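Local coordinates for C3-degrading proteinase (CppA protein) (Streptococcus pneumoniae, PDB 3E0R), which probably degrades complement component C3, and is built from two parts related to the glyoxalase clan, at residues A[188-193]-A[236-241]; A[14-19]-A[194-199]; A[217-222]-A[230-235]; A[64-69]-A[183-188]. One frame throughout, in Å; residues are numbered along the deposited sequence.

Interaction 1 of 4, residues A[188-193]-A[236-241]; sequences VDNTVT and NVELWF
N236 and N190 face each other with different first torsions. In N236, CG stands anti to the carbonyl carbon and beside the backbone N (chi1 -67°), whereas in N190 it sits between its own N and carbonyl carbon (chi1 72°). Both CB atoms point toward the other segment and meet its backbone. N236 CB lies 3.6 Å from V188 O and 4.1 Å from D189 CA. In return, N190 CB comes within 3.7 Å of N236 O, with N190 CG only slightly farther from that oxygen. Beyond N236, at the start of strand 238-241, the extended chain of E238 crosses the N190 side chain at about a right angle, the carboxylate and amide planes 49° apart.

The 188-193 side is shaped by a type I beta turn from D189 to V192, in which V192 N donates to D189 O at 2.9 Å. The D189 carboxylate belongs to the turn as well: T191 OG1 donates to D189 OD2 at 2.9 Å, from above the carboxylate plane. Several polar atoms at the interface have partners elsewhere. N236 ND2 bonds to T187 O, V188 O accepts from K73 NZ, and N190 O accepts from K17 NZ.

The principle illustrated is that two segments that meet mainly through asparagine side chains and backbone can lie side by side without bonding to each other. No hydrogen bond joins them, and what crosses is mainly van der Waals contact of methylene groups against carbonyl oxygens. The relative position of the surface turn and the start of strand 238-241 is therefore probably set largely by bonds that each makes to other parts of the chain.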
loop_
_atom_site.group_PDB
_atom_site.type_symbol
_atom_site.label_atom_id
_atom_site.label_comp_id
_atom_site.label_asym_id
_atom_site.label_seq_id
_atom_site.Cartn_x
_atom_site.Cartn_y
_atom_site.Cartn_z
ATOM N N VAL A 188 4.411 3.930 16.681
ATOM C CA VAL A 188 3.203 3.969 17.520
ATOM C C VAL A 188 2.336 2.681 17.366
ATOM O O VAL A 188 2.221 2.103 16.277
ATOM C CB VAL A 188 2.361 5.274 17.193
ATOM C CG1 VAL A 188 1.625 5.154 15.874
ATOM C CG2 VAL A 188 1.392 5.601 18.258
ATOM N N ASP A 189 1.714 2.226 18.446
ATOM C CA ASP A 189 0.737 1.158 18.320
ATOM C C ASP A 189 -0.300 1.469 17.191
ATOM O O ASP A 189 -0.766 2.611 17.056
ATOM C CB ASP A 189 0.033 0.914 19.653
ATOM C CG ASP A 189 -0.900 -0.269 19.598
ATOM O OD1 ASP A 189 -0.576 -1.247 18.878
ATOM O OD2 ASP A 189 -1.941 -0.242 20.285
ATOM N N ASN A 190 -0.655 0.446 16.411
ATOM C CA ASN A 190 -1.371 0.662 15.162
ATOM C C ASN A 190 -2.826 1.075 15.277
ATOM O O ASN A 190 -3.463 1.422 14.270
ATOM C CB ASN A 190 -1.208 -0.528 14.198
ATOM C CG ASN A 190 -1.973 -1.771 14.601
ATOM O OD1 ASN A 190 -2.400 -2.509 13.734
ATOM N ND2 ASN A 190 -2.066 -2.059 15.877
ATOM N N THR A 191 -3.340 1.042 16.502
ATOM C CA THR A 191 -4.647 1.570 16.825
ATOM C C THR A 191 -4.612 3.096 17.029
ATOM O O THR A 191 -5.665 3.730 17.082
ATOM C CB THR A 191 -5.125 0.962 18.140
ATOM O OG1 THR A 191 -4.121 1.212 19.126
ATOM C CG2 THR A 191 -5.321 -0.532 18.010
ATOM N N VAL A 192 -3.424 3.682 17.163
ATOM C CA VAL A 192 -3.331 5.071 17.623
ATOM C C VAL A 192 -3.622 6.090 16.490
ATOM O O VAL A 192 -4.272 7.146 16.752
ATOM C CB VAL A 192 -1.981 5.368 18.403
ATOM C CG1 VAL A 192 -1.822 6.880 18.722
ATOM C CG2 VAL A 192 -1.886 4.507 19.719
ATOM N N THR A 193 -3.174 5.760 15.273
ATOM C CA THR A 193 -3.121 6.699 14.144
ATOM C C THR A 193 -3.717 6.071 12.907
ATOM O O THR A 193 -3.800 4.844 12.846
ATOM C CB THR A 193 -1.646 7.104 13.808
ATOM O OG1 THR A 193 -0.886 5.906 13.558
ATOM C CG2 THR A 193 -0.987 7.962 14.978
ATOM N N ASN A 236 5.587 -1.823 15.202
ATOM C CA ASN A 236 4.187 -2.125 15.501
ATOM C C ASN A 236 3.179 -2.292 14.328
ATOM O O ASN A 236 1.992 -2.415 14.555
ATOM C CB ASN A 236 3.659 -1.216 16.629
ATOM C CG ASN A 236 4.336 -1.518 17.950
ATOM O OD1 ASN A 236 4.494 -2.686 18.299
ATOM N ND2 ASN A 236 4.851 -0.492 18.620
ATOM N N VAL A 237 3.677 -2.377 13.104
ATOM C CA VAL A 237 2.929 -2.928 11.964
ATOM C C VAL A 237 2.815 -4.480 12.127
ATOM O O VAL A 237 3.804 -5.223 12.286
ATOM C CB VAL A 237 3.586 -2.515 10.617
ATOM C CG1 VAL A 237 2.872 -3.113 9.385
ATOM C CG2 VAL A 237 3.661 -0.933 10.501
ATOM N N GLU A 238 1.592 -4.947 12.123
ATOM C CA GLU A 238 1.292 -6.344 12.065
ATOM C C GLU A 238 1.743 -7.029 10.787
ATOM O O GLU A 238 1.614 -6.483 9.697
ATOM C CB GLU A 238 -0.222 -6.527 12.250
ATOM C CG GLU A 238 -0.636 -6.185 13.687
ATOM C CD GLU A 238 -2.094 -6.445 13.933
ATOM O OE1 GLU A 238 -2.773 -6.743 12.921
ATOM O OE2 GLU A 238 -2.551 -6.345 15.112
ATOM N N LEU A 239 2.255 -8.249 10.928
ATOM C CA LEU A 239 2.827 -9.022 9.798
ATOM C C LEU A 239 2.098 -10.328 9.750
ATOM O O LEU A 239 2.306 -11.174 10.602
ATOM C CB LEU A 239 4.335 -9.241 9.980
ATOM C CG LEU A 239 5.179 -7.969 10.189
ATOM C CD1 LEU A 239 6.567 -8.363 10.640
ATOM C CD2 LEU A 239 5.159 -7.006 8.956
ATOM N N TRP A 240 1.220 -10.475 8.761
ATOM C CA TRP A 240 0.358 -11.642 8.652
ATOM C C TRP A 240 0.872 -12.508 7.501
ATOM O O TRP A 240 1.071 -12.030 6.371
ATOM C CB TRP A 240 -1.065 -11.151 8.450
ATOM C CG TRP A 240 -2.215 -12.160 8.165
ATOM C CD1 TRP A 240 -2.281 -13.090 7.138
ATOM C CD2 TRP A 240 -3.500 -12.210 8.830
ATOM N NE1 TRP A 240 -3.523 -13.697 7.131
ATOM C CE2 TRP A 240 -4.282 -13.187 8.159
ATOM C CE3 TRP A 240 -4.076 -11.483 9.891
ATOM C CZ2 TRP A 240 -5.606 -13.495 8.536
ATOM C CZ3 TRP A 240 -5.391 -11.790 10.300
ATOM C CH2 TRP A 240 -6.144 -12.808 9.615
ATOM N N PHE A 241 1.072 -13.800 7.800
ATOM C CA PHE A 241 1.475 -14.788 6.795
ATOM C C PHE A 241 0.418 -15.898 6.633
ATOM O O PHE A 241 -0.051 -16.474 7.628
ATOM C CB PHE A 241 2.813 -15.449 7.188
ATOM C CG PHE A 241 3.924 -14.488 7.492
ATOM C CD1 PHE A 241 4.943 -14.293 6.609
ATOM C CD2 PHE A 241 3.983 -13.826 8.695
ATOM C CE1 PHE A 241 5.974 -13.410 6.898
ATOM C CE2 PHE A 241 5.026 -12.943 8.998
ATOM C CZ PHE A 241 5.996 -12.729 8.102
#

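Interaction 2 of 4, residues A[14-19]-A[194-199]; sequences PTLKAN and WDLSML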
loop_
_atom_site.group_PDB
_atom_site.type_symbol
_atom_site.label_atom_id
_atom_site.label_comp_id
_atom_site.label_asym_id
_atom_site.label_seq_id
_atom_site.Cartn_x
_atom_site.Cartn_y
_atom_site.Cartn_z
ATOM N N PRO A 14 -0.575 -4.428 1.721
ATOM C CA PRO A 14 -0.671 -3.443 2.780
ATOM C C PRO A 14 -2.125 -3.185 3.135
ATOM O O PRO A 14 -3.017 -3.361 2.282
ATOM C CB PRO A 14 -0.053 -2.215 2.170
ATOM C CG PRO A 14 -0.291 -2.399 0.660
ATOM C CD PRO A 14 -0.297 -3.831 0.389
ATOM N N THR A 15 -2.344 -2.916 4.431
ATOM C CA THR A 15 -3.594 -2.420 4.979
ATOM C C THR A 15 -3.282 -1.037 5.496
ATOM O O THR A 15 -2.401 -0.863 6.357
ATOM C CB THR A 15 -4.162 -3.259 6.177
ATOM O OG1 THR A 15 -4.471 -4.601 5.739
ATOM C CG2 THR A 15 -5.423 -2.547 6.801
ATOM N N LEU A 16 -4.011 -0.063 4.944
ATOM C CA LEU A 16 -4.014 1.316 5.404
ATOM C C LEU A 16 -5.303 1.563 6.186
ATOM O O LEU A 16 -6.402 1.192 5.749
ATOM C CB LEU A 16 -3.906 2.280 4.210
ATOM C CG LEU A 16 -2.680 2.099 3.285
ATOM C CD1 LEU A 16 -2.672 3.184 2.178
ATOM C CD2 LEU A 16 -1.304 2.122 4.055
ATOM N N LYS A 17 -5.172 2.196 7.346
ATOM C CA LYS A 17 -6.328 2.653 8.099
ATOM C C LYS A 17 -6.969 3.901 7.437
ATOM O O LYS A 17 -6.254 4.790 6.935
ATOM C CB LYS A 17 -5.970 2.864 9.562
ATOM C CG LYS A 17 -5.559 1.580 10.176
ATOM C CD LYS A 17 -5.030 1.759 11.597
ATOM C CE LYS A 17 -6.136 1.944 12.659
ATOM N NZ LYS A 17 -5.704 2.749 13.827
ATOM N N ALA A 18 -8.311 3.881 7.383
ATOM C CA ALA A 18 -9.147 4.884 6.696
ATOM C C ALA A 18 -10.112 5.437 7.725
ATOM O O ALA A 18 -10.634 4.689 8.526
ATOM C CB ALA A 18 -9.933 4.247 5.569
ATOM N N ASN A 19 -10.331 6.751 7.716
ATOM C CA ASN A 19 -11.295 7.394 8.626
ATOM C C ASN A 19 -12.695 7.349 8.029
ATOM O O ASN A 19 -13.540 6.599 8.491
ATOM C CB ASN A 19 -10.874 8.840 8.970
ATOM C CG ASN A 19 -11.916 9.602 9.855
ATOM O OD1 ASN A 19 -12.952 9.065 10.265
ATOM N ND2 ASN A 19 -11.616 10.863 10.137
ATOM N N TRP A 194 -4.118 6.891 11.929
ATOM C CA TRP A 194 -4.444 6.414 10.534
ATOM C C TRP A 194 -3.191 6.238 9.716
ATOM O O TRP A 194 -2.572 7.219 9.296
ATOM C CB TRP A 194 -5.412 7.385 9.819
ATOM C CG TRP A 194 -6.812 7.399 10.453
ATOM C CD1 TRP A 194 -7.744 6.385 10.414
ATOM C CD2 TRP A 194 -7.407 8.453 11.251
ATOM N NE1 TRP A 194 -8.864 6.743 11.127
ATOM C CE2 TRP A 194 -8.700 8.015 11.622
ATOM C CE3 TRP A 194 -6.990 9.737 11.638
ATOM C CZ2 TRP A 194 -9.555 8.792 12.379
ATOM C CZ3 TRP A 194 -7.846 10.517 12.391
ATOM C CH2 TRP A 194 -9.120 10.037 12.759
ATOM N N ASP A 195 -2.744 5.005 9.519
ATOM C CA ASP A 195 -1.442 4.772 8.843
ATOM C C ASP A 195 -1.457 3.364 8.317
ATOM O O ASP A 195 -2.442 2.698 8.488
ATOM C CB ASP A 195 -0.279 4.914 9.847
ATOM C CG ASP A 195 1.082 5.237 9.174
ATOM O OD1 ASP A 195 1.292 5.089 7.937
ATOM O OD2 ASP A 195 1.932 5.685 9.932
ATOM N N LEU A 196 -0.345 2.915 7.738
ATOM C CA LEU A 196 -0.106 1.501 7.496
ATOM C C LEU A 196 -0.116 0.683 8.829
ATOM O O LEU A 196 0.691 0.953 9.736
ATOM C CB LEU A 196 1.261 1.317 6.762
ATOM C CG LEU A 196 1.743 -0.133 6.525
ATOM C CD1 LEU A 196 0.957 -0.850 5.349
ATOM C CD2 LEU A 196 3.252 -0.139 6.321
ATOM N N SER A 197 -1.018 -0.297 8.919
ATOM C CA SER A 197 -1.230 -1.034 10.143
ATOM C C SER A 197 -0.933 -2.514 10.026
ATOM O O SER A 197 -0.643 -3.153 11.027
ATOM C CB SER A 197 -2.650 -0.877 10.610
ATOM O OG SER A 197 -3.571 -1.410 9.679
HETATM N N MSE A 198 -1.001 -3.040 8.804
HETATM C CA MSE A 198 -0.641 -4.410 8.538
HETATM C C MSE A 198 -0.025 -4.612 7.166
HETATM O O MSE A 198 -0.397 -3.995 6.205
HETATM C CB MSE A 198 -1.885 -5.262 8.681
HETATM C CG MSE A 198 -1.677 -6.737 8.400
HETATM SE SE MSE A 198 -3.251 -7.698 8.994
HETATM C CE MSE A 198 -3.674 -8.586 7.315
ATOM N N LEU A 199 0.923 -5.524 7.092
ATOM C CA LEU A 199 1.388 -6.108 5.824
ATOM C C LEU A 199 0.957 -7.579 5.827
ATOM O O LEU A 199 1.209 -8.279 6.795
ATOM C CB LEU A 199 2.905 -5.973 5.734
ATOM C CG LEU A 199 3.360 -4.511 5.624
ATOM C CD1 LEU A 199 4.784 -4.253 6.067
ATOM C CD2 LEU A 199 3.177 -4.060 4.185
#
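T15 and K17 on one strand bond through three backbone hydrogen bonds to D195, S197 and M198 on the other. K17 N donates to D195 O at 3.0 Å, S197 N to T15 O at 3.0 Å, and T15 N to M198 O at 2.8 Å. S197 and the selenomethionine M198 thus both face T15, a classic beta bulge that shifts the antiparallel register by one residue.

The S197 side chain fits between T15 and K17, with OG 3.6 Å from T15 CG2 and CB against K17 CD. On the face bearing P14, L16 and L196, P14 CB meets L196 CD1 at 3.6 Å, and L16 CD2 packs on L196 CB. Past the strand end, N19 CB makes a CH-pi contact over the five-membered ring of W194, 3.9 Å from its centroid. N19 CG, anti to the backbone N (chi1 176°), lies near W194 CZ2, and the amide and indole planes are 7° apart.

W194 NE1 is tied to A60 O, and K17 NZ to N190 O and T193 O. Strand 9-18 is flanked by 53-59 and 196-203, joining the N- and C-terminal family regions in one sheet, while strand 151-159 of the second sheet covers the face bearing P14, L196 and L199.

Interaction 3 of 4, residues A[217-222]-A[230-235]; sequences STEYFI and LGKDRN
F221 and L230 form the hydrogen-bonded antiparallel pair of a short beta hairpin whose segments run 148° apart in direction. F221 N donates to L230 O at 2.7 Å, and L230 N returns a straighter bond to F221 O at 2.8 Å (N-H...O angle 173°). L230 O also has Y220 CA 3.2 Å away in a CA-H...O contact, so one carbonyl meets two successive residues of the edge strand. Toward S217 the segments are no longer paired.

The F221 and L230 side chains leave the same face of the sheet. They touch at their roots, CB to CB at 4.2 Å, and the L230 methylene lies at the edge of the F221 ring rather than over it. Y220 leaves by the other face with CG between its backbone N and carbonyl carbon (chi1 60°). Its CB stays 3.4 Å from L230 O, but the ring departs to meet F229, and its hydroxyl bonds to R212 NE. Farther along, E219 OE1 and K232 NZ approach to 4.5 Å, close enough that some attraction is likely, though beyond a salt bridge.

As an example of a sheet margin, the contact owes its definition to two backbone bonds. The apolar touch is slight and the charged pair loose, so the side chains probably contribute less to holding strand 220-221 at the outermost position of the sheet.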
loop_
_atom_site.group_PDB
_atom_site.type_symbol
_atom_site.label_atom_id
_atom_site.label_comp_id
_atom_site.label_asym_id
_atom_site.label_seq_id
_atom_site.Cartn_x
_atom_site.Cartn_y
_atom_site.Cartn_z
ATOM N N SER A 217 11.217 -13.426 19.992
ATOM C CA SER A 217 11.470 -12.286 20.898
ATOM C C SER A 217 10.255 -11.350 21.098
ATOM O O SER A 217 10.419 -10.198 21.552
ATOM C CB SER A 217 12.647 -11.432 20.362
ATOM O OG SER A 217 12.264 -10.654 19.221
ATOM N N THR A 218 9.053 -11.844 20.787
ATOM C CA THR A 218 7.898 -10.964 20.568
ATOM C C THR A 218 6.512 -11.680 20.709
ATOM O O THR A 218 6.411 -12.906 20.825
ATOM C CB THR A 218 8.062 -10.257 19.176
ATOM O OG1 THR A 218 7.319 -9.026 19.140
ATOM C CG2 THR A 218 7.609 -11.158 18.029
ATOM N N GLU A 219 5.465 -10.860 20.749
ATOM C CA GLU A 219 4.077 -11.290 20.616
ATOM C C GLU A 219 3.818 -11.845 19.200
ATOM O O GLU A 219 4.156 -11.201 18.173
ATOM C CB GLU A 219 3.124 -10.096 20.805
ATOM C CG GLU A 219 2.219 -10.079 22.047
ATOM C CD GLU A 219 1.632 -8.640 22.353
ATOM O OE1 GLU A 219 2.146 -7.630 21.795
ATOM O OE2 GLU A 219 0.667 -8.519 23.161
ATOM N N TYR A 220 3.190 -13.014 19.160
ATOM C CA TYR A 220 2.636 -13.526 17.934
ATOM C C TYR A 220 1.341 -14.272 18.212
ATOM O O TYR A 220 0.987 -14.485 19.348
ATOM C CB TYR A 220 3.664 -14.345 17.138
ATOM C CG TYR A 220 4.208 -15.548 17.845
ATOM C CD1 TYR A 220 3.460 -16.722 17.889
ATOM C CD2 TYR A 220 5.504 -15.555 18.401
ATOM C CE1 TYR A 220 3.911 -17.834 18.553
ATOM C CE2 TYR A 220 5.995 -16.694 19.073
ATOM C CZ TYR A 220 5.170 -17.832 19.156
ATOM O OH TYR A 220 5.567 -19.012 19.753
ATOM N N PHE A 221 0.619 -14.611 17.148
ATOM C CA PHE A 221 -0.682 -15.228 17.255
ATOM C C PHE A 221 -0.820 -16.281 16.151
ATOM O O PHE A 221 -0.540 -16.000 14.990
ATOM C CB PHE A 221 -1.787 -14.176 17.178
ATOM C CG PHE A 221 -3.187 -14.769 17.077
ATOM C CD1 PHE A 221 -3.899 -15.133 18.226
ATOM C CD2 PHE A 221 -3.773 -14.988 15.835
ATOM C CE1 PHE A 221 -5.152 -15.704 18.140
ATOM C CE2 PHE A 221 -5.039 -15.543 15.718
ATOM C CZ PHE A 221 -5.735 -15.908 16.853
ATOM N N ILE A 222 -1.210 -17.497 16.570
ATOM C CA ILE A 222 -1.651 -18.575 15.681
ATOM C C ILE A 222 -3.097 -18.925 16.074
ATOM O O ILE A 222 -3.368 -19.296 17.262
ATOM C CB ILE A 222 -0.728 -19.877 15.737
ATOM C CG1 ILE A 222 0.771 -19.537 15.556
ATOM C CG2 ILE A 222 -1.166 -20.894 14.709
ATOM C CD1 ILE A 222 1.750 -20.563 16.179
ATOM N N LEU A 230 0.239 -14.554 12.689
ATOM C CA LEU A 230 0.265 -13.121 12.867
ATOM C C LEU A 230 1.370 -12.721 13.856
ATOM O O LEU A 230 1.318 -13.038 15.064
ATOM C CB LEU A 230 -1.098 -12.644 13.377
ATOM C CG LEU A 230 -1.367 -11.172 13.714
ATOM C CD1 LEU A 230 -1.058 -10.254 12.526
ATOM C CD2 LEU A 230 -2.846 -11.021 14.215
ATOM N N GLY A 231 2.379 -12.026 13.326
ATOM C CA GLY A 231 3.446 -11.426 14.115
ATOM C C GLY A 231 3.343 -9.918 14.076
ATOM O O GLY A 231 2.450 -9.328 13.451
ATOM N N LYS A 232 4.282 -9.281 14.741
ATOM C CA LYS A 232 4.267 -7.834 14.899
ATOM C C LYS A 232 5.697 -7.356 14.763
ATOM O O LYS A 232 6.610 -7.974 15.304
ATOM C CB LYS A 232 3.728 -7.462 16.277
ATOM C CG LYS A 232 3.201 -6.047 16.379
ATOM C CD LYS A 232 2.454 -5.909 17.690
ATOM C CE LYS A 232 1.492 -4.786 17.673
ATOM N NZ LYS A 232 0.291 -5.073 18.535
ATOM N N ASP A 233 5.879 -6.281 14.011
ATOM C CA ASP A 233 7.196 -5.775 13.706
ATOM C C ASP A 233 7.549 -4.767 14.782
ATOM O O ASP A 233 6.678 -4.300 15.525
ATOM C CB ASP A 233 7.237 -5.145 12.304
ATOM C CG ASP A 233 8.664 -5.017 11.748
ATOM O OD1 ASP A 233 9.618 -5.512 12.376
ATOM O OD2 ASP A 233 8.835 -4.431 10.661
ATOM N N ARG A 234 8.835 -4.465 14.873
ATOM C CA ARG A 234 9.379 -3.551 15.864
ATOM C C ARG A 234 8.811 -2.118 15.793
ATOM O O ARG A 234 8.857 -1.365 16.778
ATOM C CB ARG A 234 10.910 -3.527 15.734
ATOM C CG ARG A 234 11.576 -4.936 15.750
ATOM C CD ARG A 234 12.940 -4.910 16.410
ATOM N NE ARG A 234 13.459 -6.252 16.693
ATOM C CZ ARG A 234 14.001 -7.065 15.778
ATOM N NH1 ARG A 234 14.096 -6.708 14.493
ATOM N NH2 ARG A 234 14.445 -8.258 16.145
ATOM N N ASN A 235 8.271 -1.745 14.639
ATOM C CA ASN A 235 7.521 -0.516 14.503
ATOM C C ASN A 235 6.001 -0.653 14.731
ATOM O O ASN A 235 5.217 0.268 14.458
ATOM C CB ASN A 235 7.809 0.082 13.120
ATOM C CG ASN A 235 7.258 -0.758 11.961
ATOM O OD1 ASN A 235 6.603 -1.787 12.142
ATOM N ND2 ASN A 235 7.504 -0.281 10.762
#

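Interaction 4 of 4, residues A[64-69]-A[183-188]; sequences RTRKVE and GQDLTV
The carboxylate of D185, carried by a type I beta turn from G183 to L186, receives R66 and E69 from a loop of the N-terminal family region, tying two irregular connections together at the surface. R66 and D185 meet tip to tip in an end-on salt bridge, with NH1 3.2 Å from OD1 and NH2 2.9 Å from OD2. Both oxygens lie at or near the guanidinium plane, yet the carboxylate is turned 50° against it.

Each oxygen also takes a second donor, from the opposite face of the carboxylate. E69 N reaches D185 OD2 at 2.9 Å from the anti side, while Q184 NE2 reaches D185 OD1 at 2.8 Å on the syn side. Four bonds grip the group and fix its rotation. The extended Q184 chain that delivers this amide lies alongside E69, its NE2 3.7 Å from E69 CB. The V68 and D185 side chains slide past each other in opposite directions, V68 CG1 3.6 Å from D185 CB. One water spans the segments as well, donating to E69 O and accepting from D185 N.

The 64-69 loop is itself anchored by R66 backbone bonds to V192 and W194. The bidentate arginine-aspartate salt bridge is a familiar motif; here, with a backbone N-H added, it joins two loops that have no regular strand or helix.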
loop_
_atom_site.group_PDB
_atom_site.type_symbol
_atom_site.label_atom_id
_atom_site.label_comp_id
_atom_site.label_asym_id
_atom_site.label_seq_id
_atom_site.Cartn_x
_atom_site.Cartn_y
_atom_site.Cartn_z
ATOM N N ARG A 64 -11.425 6.913 18.360
ATOM C CA ARG A 64 -10.349 6.044 18.833
ATOM C C ARG A 64 -8.997 6.402 18.168
ATOM O O ARG A 64 -7.948 5.849 18.500
ATOM C CB ARG A 64 -10.710 4.595 18.443
ATOM C CG ARG A 64 -10.517 3.527 19.524
ATOM C CD ARG A 64 -10.042 2.195 18.901
ATOM N NE ARG A 64 -11.000 1.636 17.927
ATOM C CZ ARG A 64 -10.675 1.091 16.741
ATOM N NH1 ARG A 64 -9.422 1.047 16.325
ATOM N NH2 ARG A 64 -11.624 0.592 15.949
ATOM N N THR A 65 -9.031 7.300 17.202
ATOM C CA THR A 65 -7.959 7.368 16.242
ATOM C C THR A 65 -7.590 8.824 15.973
ATOM O O THR A 65 -8.427 9.724 16.121
ATOM C CB THR A 65 -8.398 6.597 14.958
ATOM O OG1 THR A 65 -9.044 5.380 15.351
ATOM C CG2 THR A 65 -7.219 6.277 14.059
ATOM N N ARG A 66 -6.329 9.056 15.623
ATOM C CA ARG A 66 -5.895 10.384 15.253
ATOM C C ARG A 66 -4.927 10.395 14.094
ATOM O O ARG A 66 -4.458 9.366 13.641
ATOM C CB ARG A 66 -5.284 11.124 16.454
ATOM C CG ARG A 66 -3.988 10.540 16.928
ATOM C CD ARG A 66 -3.211 11.475 17.819
ATOM N NE ARG A 66 -2.052 10.754 18.334
ATOM C CZ ARG A 66 -0.867 10.687 17.743
ATOM N NH1 ARG A 66 0.097 9.968 18.302
ATOM N NH2 ARG A 66 -0.626 11.322 16.600
ATOM N N LYS A 67 -4.656 11.603 13.622
ATOM C CA LYS A 67 -3.822 11.862 12.487
ATOM C C LYS A 67 -2.355 11.696 12.922
ATOM O O LYS A 67 -1.978 12.102 14.024
ATOM C CB LYS A 67 -4.100 13.297 12.013
ATOM C CG LYS A 67 -4.131 13.495 10.487
ATOM C CD LYS A 67 -5.488 13.068 9.794
ATOM C CE LYS A 67 -5.837 13.937 8.495
ATOM N NZ LYS A 67 -6.283 13.169 7.223
ATOM N N VAL A 68 -1.528 11.110 12.060
ATOM C CA VAL A 68 -0.062 11.111 12.286
ATOM C C VAL A 68 0.485 12.554 12.352
ATOM O O VAL A 68 0.029 13.448 11.646
ATOM C CB VAL A 68 0.744 10.271 11.218
ATOM C CG1 VAL A 68 2.283 10.290 11.529
ATOM C CG2 VAL A 68 0.200 8.829 11.108
ATOM N N GLU A 69 1.421 12.764 13.267
ATOM C CA GLU A 69 2.224 13.962 13.305
ATOM C C GLU A 69 3.611 13.571 12.813
ATOM O O GLU A 69 4.280 12.683 13.372
ATOM C CB GLU A 69 2.332 14.540 14.729
ATOM C CG GLU A 69 1.004 15.061 15.304
ATOM C CD GLU A 69 0.495 16.314 14.578
ATOM O OE1 GLU A 69 1.343 17.241 14.325
ATOM O OE2 GLU A 69 -0.743 16.357 14.271
ATOM N N GLY A 183 10.443 10.565 13.492
ATOM C CA GLY A 183 9.132 11.091 13.790
ATOM C C GLY A 183 8.533 10.324 14.958
ATOM O O GLY A 183 8.804 9.120 15.141
ATOM N N GLN A 184 7.710 11.031 15.733
ATOM C CA GLN A 184 7.090 10.504 16.954
ATOM C C GLN A 184 6.238 9.256 16.711
ATOM O O GLN A 184 6.257 8.333 17.513
ATOM C CB GLN A 184 6.261 11.600 17.664
ATOM C CG GLN A 184 5.162 12.290 16.809
ATOM C CD GLN A 184 4.106 13.016 17.667
ATOM O OE1 GLN A 184 4.369 14.086 18.202
ATOM N NE2 GLN A 184 2.889 12.434 17.767
ATOM N N ASP A 185 5.531 9.212 15.587
ATOM C CA ASP A 185 4.542 8.153 15.307
ATOM C C ASP A 185 5.032 6.979 14.450
ATOM O O ASP A 185 4.227 6.097 14.044
ATOM C CB ASP A 185 3.295 8.798 14.652
ATOM C CG ASP A 185 2.613 9.810 15.566
ATOM O OD1 ASP A 185 2.948 9.855 16.771
ATOM O OD2 ASP A 185 1.755 10.568 15.072
ATOM N N LEU A 186 6.330 6.918 14.196
ATOM C CA LEU A 186 6.897 5.902 13.305
ATOM C C LEU A 186 6.913 4.511 13.906
ATOM O O LEU A 186 7.107 3.530 13.195
ATOM C CB LEU A 186 8.330 6.291 12.904
ATOM C CG LEU A 186 8.524 7.379 11.860
ATOM C CD1 LEU A 186 10.043 7.579 11.600
ATOM C CD2 LEU A 186 7.729 7.011 10.616
ATOM N N THR A 187 6.764 4.421 15.229
ATOM C CA THR A 187 6.616 3.124 15.926
ATOM C C THR A 187 5.363 3.012 16.837
ATOM O O THR A 187 5.234 2.059 17.621
ATOM C CB THR A 187 7.881 2.802 16.729
ATOM O OG1 THR A 187 7.937 3.636 17.893
ATOM C CG2 THR A 187 9.148 3.010 15.860
ATOM N N VAL A 188 4.411 3.930 16.681
ATOM C CA VAL A 188 3.203 3.969 17.520
ATOM C C VAL A 188 2.336 2.681 17.366
ATOM O O VAL A 188 2.221 2.103 16.277
ATOM C CB VAL A 188 2.361 5.274 17.193
ATOM C CG1 VAL A 188 1.625 5.154 15.874
ATOM C CG2 VAL A 188 1.392 5.601 18.258
HETATM O O HOH W 1 6.030 10.612 12.999
#

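In the fold
Interaction 2 is the buried contact of the set, and the other three lie at the surface. Interactions 1, 2 and 3 reach the same eight-stranded sheet: strand 196-203 of interaction 2 neighbours strand 238-243 of interaction 1, which neighbours strand 228-232 of interaction 3. Interactions 2 and 3 pair strands through their backbones, but the interior pair adds apolar packing that the edge hairpin largely lacks. Interactions 1 and 4 share V188 and differ sharply, interaction 4 built on a salt bridge with added hydrogen bonds and interaction 1 having no direct bond. Interactions 2 and 4, centres about 12 Å apart, both link the N- and C-terminal family regions and touch through W194.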